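Disulphide isomerase (PDB 3FK8) probably acts as a thioredoxin-fold isomerase that rearranges disulphide bonds in proteins. Local coordinates at residues K20-G25 against K30-V35; L34-N39 against L78-A83; Q82-P87 against A94-N99. One frame throughout, in Å; residues are numbered along the deposited sequence.

Contact 1: K20-G25 against K30-V35; sequences KALAAG and KPTLLV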
# COMPACT_ATOMS: atom_id res chain seq x y z
N LYS A 20 -7.05 -11.55 5.50
CA LYS A 20 -7.05 -12.45 4.34
C LYS A 20 -5.75 -12.36 3.52
O LYS A 20 -5.28 -13.38 3.01
CB LYS A 20 -8.24 -12.14 3.45
CG LYS A 20 -8.28 -12.94 2.16
CD LYS A 20 -9.40 -12.42 1.26
CE LYS A 20 -9.50 -13.18 -0.04
NZ LYS A 20 -10.12 -14.49 0.15
N ALA A 21 -5.18 -11.16 3.39
CA ALA A 21 -3.93 -10.97 2.65
C ALA A 21 -2.75 -11.53 3.45
O ALA A 21 -1.88 -12.22 2.89
CB ALA A 21 -3.73 -9.52 2.36
N LEU A 22 -2.76 -11.32 4.78
CA LEU A 22 -1.70 -11.85 5.62
C LEU A 22 -1.74 -13.39 5.63
O LEU A 22 -0.69 -14.03 5.64
CB LEU A 22 -1.74 -11.26 7.05
CG LEU A 22 -1.42 -9.74 7.14
CD1 LEU A 22 -1.66 -9.34 8.59
CD2 LEU A 22 -0.02 -9.39 6.77
N ALA A 23 -2.95 -13.97 5.59
CA ALA A 23 -3.07 -15.42 5.52
C ALA A 23 -2.48 -15.95 4.20
O ALA A 23 -1.81 -16.99 4.16
CB ALA A 23 -4.54 -15.84 5.68
N ALA A 24 -2.72 -15.20 3.13
CA ALA A 24 -2.20 -15.55 1.80
C ALA A 24 -0.68 -15.44 1.78
O ALA A 24 -0.01 -16.29 1.19
CB ALA A 24 -2.81 -14.64 0.74
N GLY A 25 -0.13 -14.39 2.40
CA GLY A 25 1.31 -14.24 2.52
C GLY A 25 1.96 -15.35 3.30
O GLY A 25 3.05 -15.80 2.95
N LYS A 30 5.18 -15.02 1.17
CA LYS A 30 5.42 -13.70 0.61
C LYS A 30 5.07 -12.62 1.61
O LYS A 30 4.19 -12.81 2.45
CB LYS A 30 4.58 -13.46 -0.64
CG LYS A 30 5.00 -14.28 -1.85
CD LYS A 30 3.87 -14.35 -2.81
CE LYS A 30 3.76 -13.12 -3.64
NZ LYS A 30 2.98 -13.43 -4.87
N PRO A 31 5.79 -11.51 1.55
CA PRO A 31 5.37 -10.34 2.34
C PRO A 31 4.05 -9.75 1.81
O PRO A 31 3.68 -9.96 0.62
CB PRO A 31 6.52 -9.36 2.12
CG PRO A 31 7.11 -9.72 0.81
CD PRO A 31 6.94 -11.21 0.68
N THR A 32 3.35 -9.04 2.68
CA THR A 32 2.14 -8.33 2.31
C THR A 32 2.41 -6.83 2.29
O THR A 32 3.08 -6.29 3.17
CB THR A 32 1.04 -8.63 3.31
OG1 THR A 32 0.77 -10.03 3.28
CG2 THR A 32 -0.26 -7.85 3.01
N LEU A 33 1.93 -6.17 1.25
CA LEU A 33 2.02 -4.73 1.10
C LEU A 33 0.68 -4.10 1.43
O LEU A 33 -0.33 -4.39 0.79
CB LEU A 33 2.36 -4.48 -0.34
CG LEU A 33 2.53 -3.08 -0.81
CD1 LEU A 33 3.73 -2.46 -0.09
CD2 LEU A 33 2.72 -3.01 -2.33
N LEU A 34 0.67 -3.30 2.48
CA LEU A 34 -0.51 -2.52 2.84
C LEU A 34 -0.33 -1.09 2.30
O LEU A 34 0.68 -0.44 2.62
CB LEU A 34 -0.63 -2.45 4.34
CG LEU A 34 -0.70 -3.74 5.13
CD1 LEU A 34 -0.94 -3.52 6.62
CD2 LEU A 34 -1.74 -4.67 4.55
N VAL A 35 -1.27 -0.65 1.49
CA VAL A 35 -1.19 0.68 0.87
C VAL A 35 -2.30 1.52 1.42
O VAL A 35 -3.49 1.24 1.19
CB VAL A 35 -1.29 0.63 -0.68
CG1 VAL A 35 -1.04 2.00 -1.24
CG2 VAL A 35 -0.31 -0.42 -1.24

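Contact 2: L34-N39 against L78-A83; sequences LVFGAN and LELSQA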
# COMPACT_ATOMS: atom_id res chain seq x y z
N LEU A 34 0.67 -3.30 2.48
CA LEU A 34 -0.51 -2.52 2.84
C LEU A 34 -0.33 -1.09 2.30
O LEU A 34 0.68 -0.44 2.62
CB LEU A 34 -0.63 -2.45 4.34
CG LEU A 34 -0.70 -3.74 5.13
CD1 LEU A 34 -0.94 -3.52 6.62
CD2 LEU A 34 -1.74 -4.67 4.55
N VAL A 35 -1.27 -0.65 1.49
CA VAL A 35 -1.19 0.68 0.87
C VAL A 35 -2.30 1.52 1.42
O VAL A 35 -3.49 1.24 1.19
CB VAL A 35 -1.29 0.63 -0.68
CG1 VAL A 35 -1.04 2.00 -1.24
CG2 VAL A 35 -0.31 -0.42 -1.24
N PHE A 36 -1.93 2.53 2.22
CA PHE A 36 -2.92 3.43 2.86
C PHE A 36 -3.08 4.69 2.02
O PHE A 36 -2.10 5.36 1.69
CB PHE A 36 -2.41 3.83 4.23
CG PHE A 36 -2.38 2.71 5.24
CD1 PHE A 36 -3.43 2.59 6.18
CD2 PHE A 36 -1.34 1.79 5.27
CE1 PHE A 36 -3.39 1.54 7.12
CE2 PHE A 36 -1.32 0.76 6.24
CZ PHE A 36 -2.31 0.65 7.13
N GLY A 37 -4.32 5.06 1.71
CA GLY A 37 -4.54 6.22 0.87
C GLY A 37 -6.02 6.52 0.78
O GLY A 37 -6.83 6.00 1.57
N ALA A 38 -6.40 7.34 -0.20
CA ALA A 38 -7.80 7.69 -0.35
C ALA A 38 -8.00 8.17 -1.77
O ALA A 38 -7.07 8.67 -2.43
CB ALA A 38 -8.22 8.78 0.62
N ASN A 39 -9.24 8.14 -2.24
CA ASN A 39 -9.54 8.51 -3.62
C ASN A 39 -9.40 9.98 -3.93
O ASN A 39 -9.16 10.32 -5.09
CB ASN A 39 -10.95 8.02 -3.99
CG ASN A 39 -11.03 6.51 -4.05
OD1 ASN A 39 -10.12 5.84 -4.51
ND2 ASN A 39 -12.12 5.96 -3.54
N LEU A 78 -8.52 4.46 10.92
CA LEU A 78 -7.35 5.03 11.57
C LEU A 78 -6.71 4.05 12.54
O LEU A 78 -5.50 4.08 12.75
CB LEU A 78 -7.75 6.31 12.31
CG LEU A 78 -8.29 7.43 11.42
CD1 LEU A 78 -8.55 8.63 12.32
CD2 LEU A 78 -7.30 7.77 10.32
N GLU A 79 -7.50 3.20 13.17
CA GLU A 79 -6.94 2.25 14.09
C GLU A 79 -6.11 1.19 13.38
O GLU A 79 -5.22 0.61 13.97
CB GLU A 79 -8.00 1.64 14.97
CG GLU A 79 -8.81 0.57 14.34
CD GLU A 79 -9.79 0.98 13.28
OE1 GLU A 79 -10.01 2.20 13.01
OE2 GLU A 79 -10.39 0.03 12.71
N LEU A 80 -6.41 0.92 12.12
CA LEU A 80 -5.61 -0.01 11.37
C LEU A 80 -4.26 0.61 11.00
O LEU A 80 -3.22 -0.06 11.07
CB LEU A 80 -6.48 -0.53 10.22
CG LEU A 80 -5.94 -1.48 9.19
CD1 LEU A 80 -5.50 -2.75 9.87
CD2 LEU A 80 -7.04 -1.78 8.17
N SER A 81 -4.24 1.91 10.68
CA SER A 81 -2.98 2.61 10.57
C SER A 81 -2.19 2.54 11.90
O SER A 81 -1.00 2.25 11.93
CB SER A 81 -3.21 4.07 10.11
OG SER A 81 -1.96 4.76 10.10
N GLN A 82 -2.86 2.85 13.00
CA GLN A 82 -2.16 2.85 14.29
C GLN A 82 -1.57 1.48 14.61
O GLN A 82 -0.50 1.39 15.19
CB GLN A 82 -3.10 3.28 15.40
CG GLN A 82 -3.48 4.75 15.33
CD GLN A 82 -4.44 5.12 16.44
OE1 GLN A 82 -5.47 4.49 16.62
NE2 GLN A 82 -4.09 6.16 17.19
N ALA A 83 -2.26 0.40 14.22
CA ALA A 83 -1.84 -0.96 14.56
C ALA A 83 -0.53 -1.33 13.89
O ALA A 83 0.21 -2.16 14.37
CB ALA A 83 -2.92 -1.97 14.20

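Contact 3: Q82-P87 against A94-N99; sequences QAYGDP and AVVVVN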
# COMPACT_ATOMS: atom_id res chain seq x y z
N GLN A 82 -2.86 2.85 13.00
CA GLN A 82 -2.16 2.85 14.29
C GLN A 82 -1.57 1.48 14.61
O GLN A 82 -0.50 1.39 15.19
CB GLN A 82 -3.10 3.28 15.40
CG GLN A 82 -3.48 4.75 15.33
CD GLN A 82 -4.44 5.12 16.44
OE1 GLN A 82 -5.47 4.49 16.62
NE2 GLN A 82 -4.09 6.16 17.19
N ALA A 83 -2.26 0.40 14.22
CA ALA A 83 -1.84 -0.96 14.56
C ALA A 83 -0.53 -1.33 13.89
O ALA A 83 0.21 -2.16 14.37
CB ALA A 83 -2.92 -1.97 14.20
N TYR A 84 -0.30 -0.70 12.72
CA TYR A 84 0.79 -1.08 11.83
C TYR A 84 1.83 0.02 11.76
O TYR A 84 2.60 0.11 10.80
CB TYR A 84 0.26 -1.51 10.44
CG TYR A 84 -0.34 -2.85 10.45
CD1 TYR A 84 0.46 -3.99 10.44
CD2 TYR A 84 -1.72 -3.04 10.54
CE1 TYR A 84 -0.10 -5.25 10.53
CE2 TYR A 84 -2.29 -4.33 10.60
CZ TYR A 84 -1.48 -5.44 10.56
OH TYR A 84 -2.04 -6.69 10.72
N GLY A 85 1.89 0.84 12.81
CA GLY A 85 3.00 1.76 12.97
C GLY A 85 2.79 3.18 12.48
O GLY A 85 3.79 3.88 12.22
N ASP A 86 1.53 3.62 12.40
CA ASP A 86 1.17 4.99 11.99
C ASP A 86 1.73 5.42 10.66
O ASP A 86 2.22 6.54 10.59
CB ASP A 86 1.56 5.99 13.07
CG ASP A 86 0.83 5.76 14.36
OD1 ASP A 86 -0.42 5.81 14.36
OD2 ASP A 86 1.52 5.58 15.39
N PRO A 87 1.64 4.60 9.62
CA PRO A 87 2.28 4.97 8.35
C PRO A 87 1.74 6.30 7.78
O PRO A 87 2.47 6.98 7.07
CB PRO A 87 1.87 3.80 7.43
CG PRO A 87 0.66 3.21 8.07
CD PRO A 87 0.95 3.30 9.50
N ALA A 94 0.90 5.94 1.81
CA ALA A 94 1.90 5.36 2.72
C ALA A 94 1.82 3.87 2.64
O ALA A 94 0.77 3.31 2.35
CB ALA A 94 1.67 5.84 4.13
N VAL A 95 2.93 3.19 2.89
CA VAL A 95 2.93 1.74 2.80
C VAL A 95 3.52 1.09 4.05
O VAL A 95 4.35 1.70 4.75
CB VAL A 95 3.55 1.16 1.49
CG1 VAL A 95 2.86 1.73 0.15
CG2 VAL A 95 4.93 1.49 1.43
N VAL A 96 3.05 -0.12 4.31
CA VAL A 96 3.63 -1.01 5.32
C VAL A 96 3.94 -2.31 4.61
O VAL A 96 3.11 -2.83 3.88
CB VAL A 96 2.66 -1.27 6.50
CG1 VAL A 96 3.27 -2.21 7.54
CG2 VAL A 96 2.24 0.01 7.13
N VAL A 97 5.13 -2.87 4.84
CA VAL A 97 5.47 -4.20 4.34
C VAL A 97 5.43 -5.10 5.58
O VAL A 97 6.12 -4.83 6.58
CB VAL A 97 6.92 -4.22 3.74
CG1 VAL A 97 7.35 -5.64 3.35
CG2 VAL A 97 7.02 -3.23 2.57
N VAL A 98 4.60 -6.13 5.55
CA VAL A 98 4.52 -7.08 6.65
C VAL A 98 5.13 -8.38 6.14
O VAL A 98 4.73 -8.89 5.07
CB VAL A 98 3.03 -7.29 7.06
CG1 VAL A 98 2.88 -8.18 8.31
CG2 VAL A 98 2.38 -5.91 7.29
N ASN A 99 6.03 -8.98 6.90
CA ASN A 99 6.64 -10.24 6.49
C ASN A 99 5.63 -11.36 6.58
O ASN A 99 4.54 -11.22 7.12
CB ASN A 99 7.84 -10.58 7.38
CG ASN A 99 9.03 -9.72 7.07
OD1 ASN A 99 9.24 -9.28 5.92
ND2 ASN A 99 9.81 -9.45 8.08

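Contact 1: K20-G25 against K30-V35
The thioredoxin fold lays helices against a central sheet, and here Ala21, Leu22 and Gly25 of helix 14-28 meet Lys30 and Thr32 where the chain turns back into strand 32-37. The helix and strand segments run nearly antiparallel, at 157° with 8.7 Å between their axes; the chain between helix 14-28 and strand 32-37 is short and reverses direction. Thr32 is the residue that fills the interface. With CG2 anti to the backbone N, its methyl faces the helix and lies 3.9 Å from Ala21 CB. Leu22 CD2 sits over the CB and hydroxyl side, 3.7 Å from Thr32 CB and 3.6 Å from Thr32 OG1, which a chi1 of -61° sets beside the backbone N. Leu22 crosses Thr32 at about a right angle, and its other neighbours include Tyr84 and Val98. Ala21 and Thr32 also touch strand 65-70, through Val67 and Glu65 respectively, which places this layer over two adjoining strands. Near the end of the helix, Gly25 has no side chain, its CA is 4.3 Å from Thr32 OG1, and the backbones come close together. The Lys30 side chain leads off from the contact, its NZ hydrogen-bonded to Ala61 O, while its backbone ties the turn: Lys30 N donates to Gly25 O over 2.9 Å, with an N-H...O angle of 152°.

Contact 2: L34-N39 against L78-A83
Phe36 reaches out from strand 32-37 and lays one corner of its ring against the backbone of helix 78-83 at Leu80 and Ser81. The leading atom is CE1, which comes to 3.6 Å from Ser81 CA and 3.7 Å from Ser81 N. The neighbouring ring atom, CZ, follows at 4.0 Å from Ser81 CA. The helix meets the ring obliquely, and much of what the ring touches is main chain. Phe36 CE1 also lies 4.1 Å from the carbonyl carbon Leu80 C. Side chains add a looser fringe to this. Ser81 contributes its CB, 3.9 Å from Phe36 CE1, and Leu80 its CG, 4.5 Å from the same ring atom. The first torsion of Phe36 (chi1 -68°) puts CG anti to the carbonyl carbon and beside the backbone N, a setting that carries the ring off the sheet toward the helix. Every touching residue is buried, and the contact is van der Waals in kind, mainly ring carbons against main chain. Ile69 and Val96, from the two strands beside 32-37, and Ile88 from a loop also touch the Phe36 side chain. Leu80 extends the same layer toward helix 14-28, where it touches Ala14 and Trp15, and Glu79 OE2 of helix 78-83 accepts a hydrogen bond from Trp15 NE1. An aromatic side chain of a central strand packed against a short helix that links strand 65-70 to strand 94-98 belongs to the hydrophobic core of the thioredoxin fold.

Contact 3: Q82-P87 against A94-N99
This is a buried apolar contact between the loop that leaves helix 78-83 and one face of strand 94-98. Alternation along the strand defines that face: Ala94, Val96 and Val98 point toward the loop, whereas Val95 points away. Pro87 and Tyr84 supply the opposing surface. The proline ring crosses Val96 obliquely, its CG 3.7 Å from Val96 CG2, and Pro87 CB lies 3.9 Å from Ala94 CB. The Ala94 methyl also sits close to main chain, 3.3 Å from Pro87 O. In the sheet of this thioredoxin fold the strand pairs antiparallel with strand 32-37. Tyr84 touches both strand 94-98 and Val18 of helix 14-28, which puts the loop on the same face of the sheet as that helix. Val96 places CG2 anti to its carbonyl carbon (chi1 180° for CG1), and this methyl serves both loop residues, lying 3.7 Å from Tyr84 O as well. Further along, the tyrosine side chain crosses Val98 at about a right angle, with Tyr84 CE1 4.1 Å from Val98 CG2. Between the two anchors the chain bends through positive phi angles at Gly85 (96°) and Asp86 (54°), and Asp86 O accepts a hydrogen bond from Lys109 NZ.

The three contacts follow one another in sequence order. Contact 1 closes first, joining helix 14-28 to strand 32-37; contact 2 starts on that same strand, sharing Leu34 and Val35, and reaches forward to helix 78-83; contact 3 runs from the loop that follows that helix to strand 94-98. The centres of contact 1 and contact 2 are 14 Å apart. Contact 3 has its centre 12 Å from that of contact 1 and 8 Å from that of contact 2. Probable hydrogen bonds such as Leu34 N to Val96 O join the antiparallel strands. Leu22 CD1 lies 3.4 Å from Tyr84 OH, and helix 14-28 and the segment around helix 78-83 pack on one side of these neighbouring strands of a thioredoxin-type sheet.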